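Local coordinates for cysteine desulfurase (Fervidobacterium islandicum, PDB 6A6G), which catalyses the pyridoxal-phosphate-dependent removal of sulfur from L-cysteine, yielding L-alanine and an enzyme-bound persulfide that probably feeds iron-sulfur cluster assembly, at residues S347-G352 with D391-T396; V111-K116 with E254-F259. All coordinates share one frame; numbering follows the deposited sequence.

Contact 1: residues S347-G352 with D391-T396; sequences SFNVKG and DFPNST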
ATOM      1  N   SER B 347     -18.238 -19.443 -12.609  1.00 21.36           N
ATOM      2  CA  SER B 347     -17.962 -20.419 -11.576  1.00 23.31           C
ATOM      3  C   SER B 347     -18.756 -21.705 -11.812  1.00 24.40           C
ATOM      4  O   SER B 347     -19.920 -21.663 -12.174  1.00 25.66           O
ATOM      5  CB  SER B 347     -18.334 -19.874 -10.218  1.00 22.80           C
ATOM      6  OG  SER B 347     -17.421 -18.906  -9.812  1.00 24.69           O
ATOM      7  N   PHE B 348     -18.141 -22.839 -11.541  1.00 23.33           N
ATOM      8  CA  PHE B 348     -18.746 -24.097 -11.873  1.00 24.22           C
ATOM      9  C   PHE B 348     -18.110 -25.233 -11.100  1.00 24.30           C
ATOM     10  O   PHE B 348     -17.061 -25.071 -10.511  1.00 26.01           O
ATOM     11  CB  PHE B 348     -18.614 -24.345 -13.386  1.00 23.10           C
ATOM     12  CG  PHE B 348     -17.188 -24.436 -13.891  1.00 22.75           C
ATOM     13  CD1 PHE B 348     -16.520 -23.326 -14.318  1.00 22.10           C
ATOM     14  CD2 PHE B 348     -16.538 -25.676 -14.000  1.00 23.49           C
ATOM     15  CE1 PHE B 348     -15.216 -23.412 -14.792  1.00 21.70           C
ATOM     16  CE2 PHE B 348     -15.247 -25.772 -14.486  1.00 21.41           C
ATOM     17  CZ  PHE B 348     -14.584 -24.639 -14.871  1.00 22.05           C
ATOM     18  N   ASN B 349     -18.768 -26.374 -11.089  1.00 25.51           N
ATOM     19  CA  ASN B 349     -18.175 -27.606 -10.592  1.00 25.75           C
ATOM     20  C   ASN B 349     -18.292 -28.728 -11.596  1.00 26.18           C
ATOM     21  O   ASN B 349     -19.233 -28.777 -12.366  1.00 29.08           O
ATOM     22  CB  ASN B 349     -18.832 -27.997  -9.317  1.00 25.94           C
ATOM     23  CG  ASN B 349     -18.161 -27.392  -8.127  1.00 26.16           C
ATOM     24  OD1 ASN B 349     -16.955 -27.550  -7.946  1.00 26.89           O
ATOM     25  ND2 ASN B 349     -18.942 -26.730  -7.279  1.00 25.83           N
ATOM     26  N   VAL B 350     -17.310 -29.609 -11.607  1.00 28.18           N
ATOM     27  CA  VAL B 350     -17.343 -30.785 -12.450  1.00 29.30           C
ATOM     28  C   VAL B 350     -17.914 -31.897 -11.599  1.00 30.40           C
ATOM     29  O   VAL B 350     -17.442 -32.123 -10.494  1.00 31.04           O
ATOM     30  CB  VAL B 350     -15.936 -31.170 -12.949  1.00 29.54           C
ATOM     31  CG1 VAL B 350     -15.965 -32.545 -13.620  1.00 31.63           C
ATOM     32  CG2 VAL B 350     -15.395 -30.118 -13.904  1.00 28.32           C
ATOM     33  N   LYS B 351     -18.935 -32.579 -12.102  1.00 32.45           N
ATOM     34  CA  LYS B 351     -19.567 -33.668 -11.363  1.00 37.14           C
ATOM     35  C   LYS B 351     -18.528 -34.769 -11.015  1.00 37.00           C
ATOM     36  O   LYS B 351     -17.830 -35.283 -11.899  1.00 35.06           O
ATOM     37  CB  LYS B 351     -20.764 -34.215 -12.162  1.00 44.11           C
ATOM     38  CG  LYS B 351     -21.491 -35.425 -11.581  1.00 52.05           C
ATOM     39  CD  LYS B 351     -22.352 -35.089 -10.361  1.00 58.79           C
ATOM     40  CE  LYS B 351     -22.315 -36.186  -9.284  1.00 61.08           C
ATOM     41  NZ  LYS B 351     -22.156 -35.675  -7.880  1.00 57.36           N
ATOM     42  N   GLY B 352     -18.418 -35.074  -9.715  1.00 33.93           N
ATOM     43  CA  GLY B 352     -17.556 -36.137  -9.194  1.00 31.77           C
ATOM     44  C   GLY B 352     -16.108 -35.758  -8.875  1.00 34.17           C
ATOM     45  O   GLY B 352     -15.364 -36.597  -8.410  1.00 37.76           O
ATOM     46  N   ASP B 391     -22.926 -33.517  -5.298  1.00 45.27           N
ATOM     47  CA  ASP B 391     -22.205 -33.532  -4.041  1.00 48.27           C
ATOM     48  C   ASP B 391     -21.308 -32.275  -3.986  1.00 46.05           C
ATOM     49  O   ASP B 391     -20.217 -32.248  -4.560  1.00 51.02           O
ATOM     50  CB  ASP B 391     -21.381 -34.819  -3.959  1.00 50.85           C
ATOM     51  CG  ASP B 391     -20.872 -35.104  -2.560  1.00 52.71           C
ATOM     52  OD1 ASP B 391     -21.219 -34.365  -1.603  1.00 50.75           O
ATOM     53  OD2 ASP B 391     -20.115 -36.089  -2.430  1.00 55.05           O
ATOM     54  N   PHE B 392     -21.798 -31.228  -3.335  1.00 40.07           N
ATOM     55  CA  PHE B 392     -21.188 -29.911  -3.449  1.00 36.05           C
ATOM     56  C   PHE B 392     -20.016 -29.819  -2.494  1.00 34.83           C
ATOM     57  O   PHE B 392     -20.206 -29.994  -1.301  1.00 33.60           O
ATOM     58  CB  PHE B 392     -22.209 -28.818  -3.135  1.00 35.06           C
ATOM     59  CG  PHE B 392     -21.699 -27.427  -3.354  1.00 33.77           C
ATOM     60  CD1 PHE B 392     -21.538 -26.921  -4.649  1.00 34.11           C
ATOM     61  CD2 PHE B 392     -21.380 -26.619  -2.286  1.00 32.36           C
ATOM     62  CE1 PHE B 392     -21.068 -25.635  -4.857  1.00 31.98           C
ATOM     63  CE2 PHE B 392     -20.894 -25.342  -2.495  1.00 32.05           C
ATOM     64  CZ  PHE B 392     -20.748 -24.845  -3.774  1.00 30.81           C
ATOM     65  N   PRO B 393     -18.799 -29.523  -3.010  1.00 35.11           N
ATOM     66  CA  PRO B 393     -17.551 -29.509  -2.207  1.00 34.41           C
ATOM     67  C   PRO B 393     -17.257 -28.226  -1.413  1.00 36.09           C
ATOM     68  O   PRO B 393     -16.140 -28.037  -0.918  1.00 40.62           O
ATOM     69  CB  PRO B 393     -16.480 -29.713  -3.263  1.00 34.01           C
ATOM     70  CG  PRO B 393     -17.057 -29.183  -4.523  1.00 34.22           C
ATOM     71  CD  PRO B 393     -18.543 -29.213  -4.428  1.00 33.46           C
ATOM     72  N   ASN B 394     -18.246 -27.349  -1.294  1.00 34.44           N
ATOM     73  CA  ASN B 394     -18.080 -26.084  -0.597  1.00 36.22           C
ATOM     74  C   ASN B 394     -17.026 -25.192  -1.274  1.00 32.69           C
ATOM     75  O   ASN B 394     -16.429 -24.343  -0.643  1.00 31.93           O
ATOM     76  CB  ASN B 394     -17.817 -26.327   0.906  1.00 39.07           C
ATOM     77  CG  ASN B 394     -18.979 -27.075   1.572  1.00 43.03           C
ATOM     78  OD1 ASN B 394     -20.159 -26.861   1.210  1.00 40.50           O
ATOM     79  ND2 ASN B 394     -18.660 -27.976   2.512  1.00 39.72           N
ATOM     80  N   SER B 395     -16.863 -25.373  -2.584  1.00 30.18           N
ATOM     81  CA  SER B 395     -15.904 -24.620  -3.380  1.00 28.49           C
ATOM     82  C   SER B 395     -16.283 -24.763  -4.828  1.00 27.50           C
ATOM     83  O   SER B 395     -17.246 -25.435  -5.178  1.00 25.56           O
ATOM     84  CB  SER B 395     -14.463 -25.122  -3.152  1.00 28.08           C
ATOM     85  OG  SER B 395     -14.395 -26.535  -3.286  1.00 28.39           O
ATOM     86  N   THR B 396     -15.467 -24.179  -5.683  1.00 27.23           N
ATOM     87  CA  THR B 396     -15.833 -23.995  -7.050  1.00 27.20           C
ATOM     88  C   THR B 396     -14.570 -23.790  -7.889  1.00 25.20           C
ATOM     89  O   THR B 396     -13.562 -23.298  -7.388  1.00 21.16           O
ATOM     90  CB  THR B 396     -16.722 -22.735  -7.100  1.00 28.74           C
ATOM     91  OG1 THR B 396     -18.080 -23.089  -6.816  1.00 32.07           O
ATOM     92  CG2 THR B 396     -16.641 -22.033  -8.383  1.00 28.84           C
TER
HETATM   93  O   HOH W   1     -19.126 -33.594  -7.407  1.00 49.54           O
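Ser-395 O receives two donors: Asn-349 ND2 from the facing strand and, more weakly, Thr-396 OG1 of the next residue. The bond from Asn-349 ND2 to Ser-395 O is 3.0 Å long with an N-H...O angle of 161°. Its donor lies in the carbonyl plane, and the oxygen is close to the plane of the amide, so the geometry supports a well-aligned bond. Asn-349 ND2 also bonds Tyr-335 OH, and these two partners together probably fix the rotation of the buried amide. The same ND2 also stands 3.4 Å from Phe-392 CE1, the amide turned 83° from the ring plane, while Asn-349 OD1 is 3.8 Å from Pro-393 CG.

At the other end Thr-396 puts its methyl against the strand. With CG2 opposite the backbone N and OG1 beside it (chi1 -85°), the methyl reaches Phe-348 N at 3.6 Å and also meets the side chain of Ser-347, whose OG is held by Val-188 O.

Nearer the surface, a water accepts from Gly-352 N at 2.8 Å and gives a weak bond to Asp-391 O. Lys-351 NZ remains 5.8 Å from Asp-391 OD2, too far for a salt bridge; Asp-391 OD1 instead bonds His-60 of the NifU scaffold chain, which Asn-394 also contacts.

Backbone bonding between Phe-348 and Val-397 shows the setting: a loop leading into strand 396-400, the antiparallel neighbour of strand 345-350 in the smaller mixed sheet of a class-V aminotransferase fold.

Contact 2: residues V111-K116 with E254-F259; sequences VNSLAK and EQLEPF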
ATOM      1  N   VAL B 111     -15.184   1.982   6.297  1.00 24.41           N
ATOM      2  CA  VAL B 111     -15.860   1.558   7.523  1.00 23.05           C
ATOM      3  C   VAL B 111     -15.347   2.376   8.710  1.00 23.60           C
ATOM      4  O   VAL B 111     -16.130   2.945   9.466  1.00 22.97           O
ATOM      5  CB  VAL B 111     -15.667   0.086   7.836  1.00 23.09           C
ATOM      6  CG1 VAL B 111     -16.475  -0.285   9.077  1.00 25.11           C
ATOM      7  CG2 VAL B 111     -16.049  -0.782   6.649  1.00 23.66           C
ATOM      8  N   ASN B 112     -14.028   2.466   8.852  1.00 22.52           N
ATOM      9  CA  ASN B 112     -13.459   3.148  10.001  1.00 22.40           C
ATOM     10  C   ASN B 112     -13.786   4.631   9.999  1.00 23.34           C
ATOM     11  O   ASN B 112     -14.257   5.198  10.988  1.00 22.35           O
ATOM     12  CB  ASN B 112     -11.943   2.931  10.060  1.00 21.28           C
ATOM     13  CG  ASN B 112     -11.600   1.551  10.536  1.00 21.34           C
ATOM     14  OD1 ASN B 112     -11.794   1.263  11.720  1.00 22.86           O
ATOM     15  ND2 ASN B 112     -11.176   0.650   9.611  1.00 19.52           N
ATOM     16  N   SER B 113     -13.507   5.251   8.875  1.00 24.86           N
ATOM     17  CA  SER B 113     -13.632   6.663   8.752  1.00 25.40           C
ATOM     18  C   SER B 113     -15.103   7.037   8.832  1.00 27.53           C
ATOM     19  O   SER B 113     -15.446   7.999   9.504  1.00 32.41           O
ATOM     20  CB  SER B 113     -12.995   7.136   7.456  1.00 25.04           C
ATOM     21  OG  SER B 113     -13.221   8.516   7.271  1.00 27.38           O
ATOM     22  N   LEU B 114     -15.986   6.291   8.189  1.00 26.82           N
ATOM     23  CA  LEU B 114     -17.411   6.606   8.339  1.00 28.06           C
ATOM     24  C   LEU B 114     -17.830   6.520   9.830  1.00 28.92           C
ATOM     25  O   LEU B 114     -18.547   7.394  10.310  1.00 31.32           O
ATOM     26  CB  LEU B 114     -18.335   5.744   7.450  1.00 24.94           C
ATOM     27  CG  LEU B 114     -18.291   6.110   5.979  1.00 25.34           C
ATOM     28  CD1 LEU B 114     -18.805   4.973   5.108  1.00 27.48           C
ATOM     29  CD2 LEU B 114     -19.081   7.361   5.676  1.00 26.23           C
ATOM     30  N   ALA B 115     -17.384   5.496  10.547  1.00 28.52           N
ATOM     31  CA  ALA B 115     -17.667   5.405  11.964  1.00 29.84           C
ATOM     32  C   ALA B 115     -16.982   6.529  12.780  1.00 32.25           C
ATOM     33  O   ALA B 115     -17.636   7.213  13.562  1.00 33.12           O
ATOM     34  CB  ALA B 115     -17.291   4.040  12.494  1.00 29.77           C
ATOM     35  N   LYS B 116     -15.689   6.755  12.576  1.00 34.12           N
ATOM     36  CA  LYS B 116     -14.985   7.801  13.340  1.00 35.17           C
ATOM     37  C   LYS B 116     -15.509   9.208  13.013  1.00 33.65           C
ATOM     38  O   LYS B 116     -15.286  10.101  13.803  1.00 33.25           O
ATOM     39  CB  LYS B 116     -13.460   7.775  13.095  1.00 37.03           C
ATOM     40  CG  LYS B 116     -12.661   6.778  13.935  1.00 38.98           C
ATOM     41  CD  LYS B 116     -11.156   6.971  13.742  1.00 42.14           C
ATOM     42  CE  LYS B 116     -10.666   6.784  12.282  1.00 47.19           C
ATOM     43  NZ  LYS B 116      -9.174   6.999  12.074  1.00 46.09           N
ATOM     44  N   GLU B 254     -15.097  15.842   2.140  1.00 39.41           N
ATOM     45  CA  GLU B 254     -14.848  17.023   2.977  1.00 41.27           C
ATOM     46  C   GLU B 254     -15.223  16.776   4.430  1.00 37.65           C
ATOM     47  O   GLU B 254     -14.643  17.370   5.303  1.00 39.26           O
ATOM     48  CB  GLU B 254     -15.610  18.261   2.464  1.00 45.08           C
ATOM     49  CG  GLU B 254     -14.946  18.999   1.307  1.00 51.49           C
ATOM     50  CD  GLU B 254     -15.702  20.263   0.876  1.00 59.08           C
ATOM     51  OE1 GLU B 254     -16.944  20.349   1.052  1.00 64.24           O
ATOM     52  OE2 GLU B 254     -15.045  21.183   0.341  1.00 61.38           O
ATOM     53  N   GLN B 255     -16.200  15.913   4.673  1.00 36.92           N
ATOM     54  CA  GLN B 255     -16.710  15.648   6.023  1.00 38.60           C
ATOM     55  C   GLN B 255     -15.964  14.528   6.773  1.00 36.84           C
ATOM     56  O   GLN B 255     -16.273  14.292   7.963  1.00 33.72           O
ATOM     57  CB  GLN B 255     -18.199  15.225   5.967  1.00 43.92           C
ATOM     58  CG  GLN B 255     -19.178  16.143   5.206  1.00 49.09           C
ATOM     59  CD  GLN B 255     -20.575  15.499   4.983  1.00 54.33           C
ATOM     60  OE1 GLN B 255     -20.995  14.608   5.744  1.00 57.28           O
ATOM     61  NE2 GLN B 255     -21.289  15.946   3.938  1.00 49.82           N
ATOM     62  N   LEU B 256     -15.028  13.827   6.106  1.00 32.33           N
ATOM     63  CA  LEU B 256     -14.493  12.566   6.668  1.00 31.37           C
ATOM     64  C   LEU B 256     -13.245  12.733   7.520  1.00 27.96           C
ATOM     65  O   LEU B 256     -12.365  13.521   7.200  1.00 29.48           O
ATOM     66  CB  LEU B 256     -14.198  11.541   5.564  1.00 31.09           C
ATOM     67  CG  LEU B 256     -15.361  10.887   4.833  1.00 30.16           C
ATOM     68  CD1 LEU B 256     -14.841   9.754   3.991  1.00 29.83           C
ATOM     69  CD2 LEU B 256     -16.394  10.364   5.823  1.00 31.89           C
ATOM     70  N   GLU B 257     -13.189  11.989   8.612  1.00 26.60           N
ATOM     71  CA  GLU B 257     -11.952  11.816   9.376  1.00 26.21           C
ATOM     72  C   GLU B 257     -11.003  10.981   8.537  1.00 24.55           C
ATOM     73  O   GLU B 257     -11.374   9.909   8.052  1.00 22.51           O
ATOM     74  CB  GLU B 257     -12.218  11.050  10.671  1.00 27.16           C
ATOM     75  CG  GLU B 257     -10.971  10.804  11.549  1.00 29.97           C
ATOM     76  CD  GLU B 257     -10.425  12.065  12.214  1.00 30.03           C
ATOM     77  OE1 GLU B 257     -11.094  13.105  12.134  1.00 36.45           O
ATOM     78  OE2 GLU B 257      -9.327  12.045  12.791  1.00 29.12           O
ATOM     79  N   PRO B 258      -9.773  11.441   8.366  1.00 22.96           N
ATOM     80  CA  PRO B 258      -8.857  10.532   7.666  1.00 23.27           C
ATOM     81  C   PRO B 258      -8.717   9.188   8.384  1.00 22.11           C
ATOM     82  O   PRO B 258      -8.850   9.076   9.628  1.00 20.74           O
ATOM     83  CB  PRO B 258      -7.507  11.258   7.675  1.00 22.51           C
ATOM     84  CG  PRO B 258      -7.801  12.655   8.059  1.00 23.89           C
ATOM     85  CD  PRO B 258      -9.210  12.770   8.585  1.00 23.57           C
ATOM     86  N   PHE B 259      -8.461   8.185   7.568  1.00 21.99           N
ATOM     87  CA  PHE B 259      -8.230   6.854   8.044  1.00 23.77           C
ATOM     88  C   PHE B 259      -6.818   6.747   8.596  1.00 23.60           C
ATOM     89  O   PHE B 259      -6.638   6.404   9.740  1.00 23.52           O
ATOM     90  CB  PHE B 259      -8.489   5.831   6.918  1.00 24.25           C
ATOM     91  CG  PHE B 259      -8.299   4.421   7.339  1.00 23.21           C
ATOM     92  CD1 PHE B 259      -8.610   4.019   8.625  1.00 22.79           C
ATOM     93  CD2 PHE B 259      -7.805   3.487   6.436  1.00 23.91           C
ATOM     94  CE1 PHE B 259      -8.416   2.695   9.013  1.00 24.28           C
ATOM     95  CE2 PHE B 259      -7.627   2.156   6.811  1.00 23.01           C
ATOM     96  CZ  PHE B 259      -7.927   1.762   8.095  1.00 23.79           C
TER
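Leu-256 opens the contact by laying its side chain against the last turn of helix 103-116. Its CD2 meets Leu-114 CD2 at 4.0 Å, an apolar touch, and its CB lies 3.6 Å from Ser-113 OG.

Glu-257 follows with its backbone carbonyl turned to the helix. Ser-113 OG is directed at Glu-257 O, but the modelled separation is too short to be taken literally, so the hydrogen bond is doubtful in its length. The Glu-257 side chain runs past Lys-116, CG lying 4.1 Å from Lys-116 CE. Its carboxylate goes further out: OE2 bonds Tyr-261 OH and forms a salt bridge with Arg-142 of the second subunit.

Pro-258 contributes its carbonyl. Lys-116 NZ donates to Pro-258 O over 3.2 Å, in the carbonyl plane with a C=O...N angle of 145°, and also bonds Tyr-261 OH. The lysine chain is extended except for a bend at chi3 (-60°), which brings the ammonium to the loop carbonyl. A methionine in its place would probably leave Pro-258 O and Tyr-261 OH without this shared donor and cost the helix end that polar tie to the loop.

Phe-259 closes the segment. Having CG opposite the backbone N (chi1 -179°) carries the ring back to Asn-112, where CE1 lies 3.5 Å from ND2 and the amide and ring planes are nearly parallel. That amide is itself held by Asn-108 O and Tyr-147 OH, while Phe-259 meets its counterpart Phe-259 in the second subunit. The loop thus lies between helix 103-116, which also packs on helix 138-147 through Val-111, Asn-112 and Ala-115, and the dimer partner, in the stretch joining helix 250-253 to strand 268-269.

How the contacts relate
The two contacts share no helix or strand: their centres are about 41 Å apart and their nearest atoms about 25 Å, and both segments of contact 2 precede those of contact 1 in the sequence. Both are largely buried, but contact 1 reaches the surface at Asp-391, whereas none of the touching residues of contact 2 is exposed. Contact 1 pairs a strand with a loop, its main polar link being a side-chain amide to a backbone carbonyl; contact 2 pairs a helix end with a loop and relies on a lysine ammonium bonded to a backbone carbonyl, on leucine packing and on a phenylalanine ring lying by an asparagine amide. Each also borders another chain, NifU in contact 1 and the second subunit in contact 2.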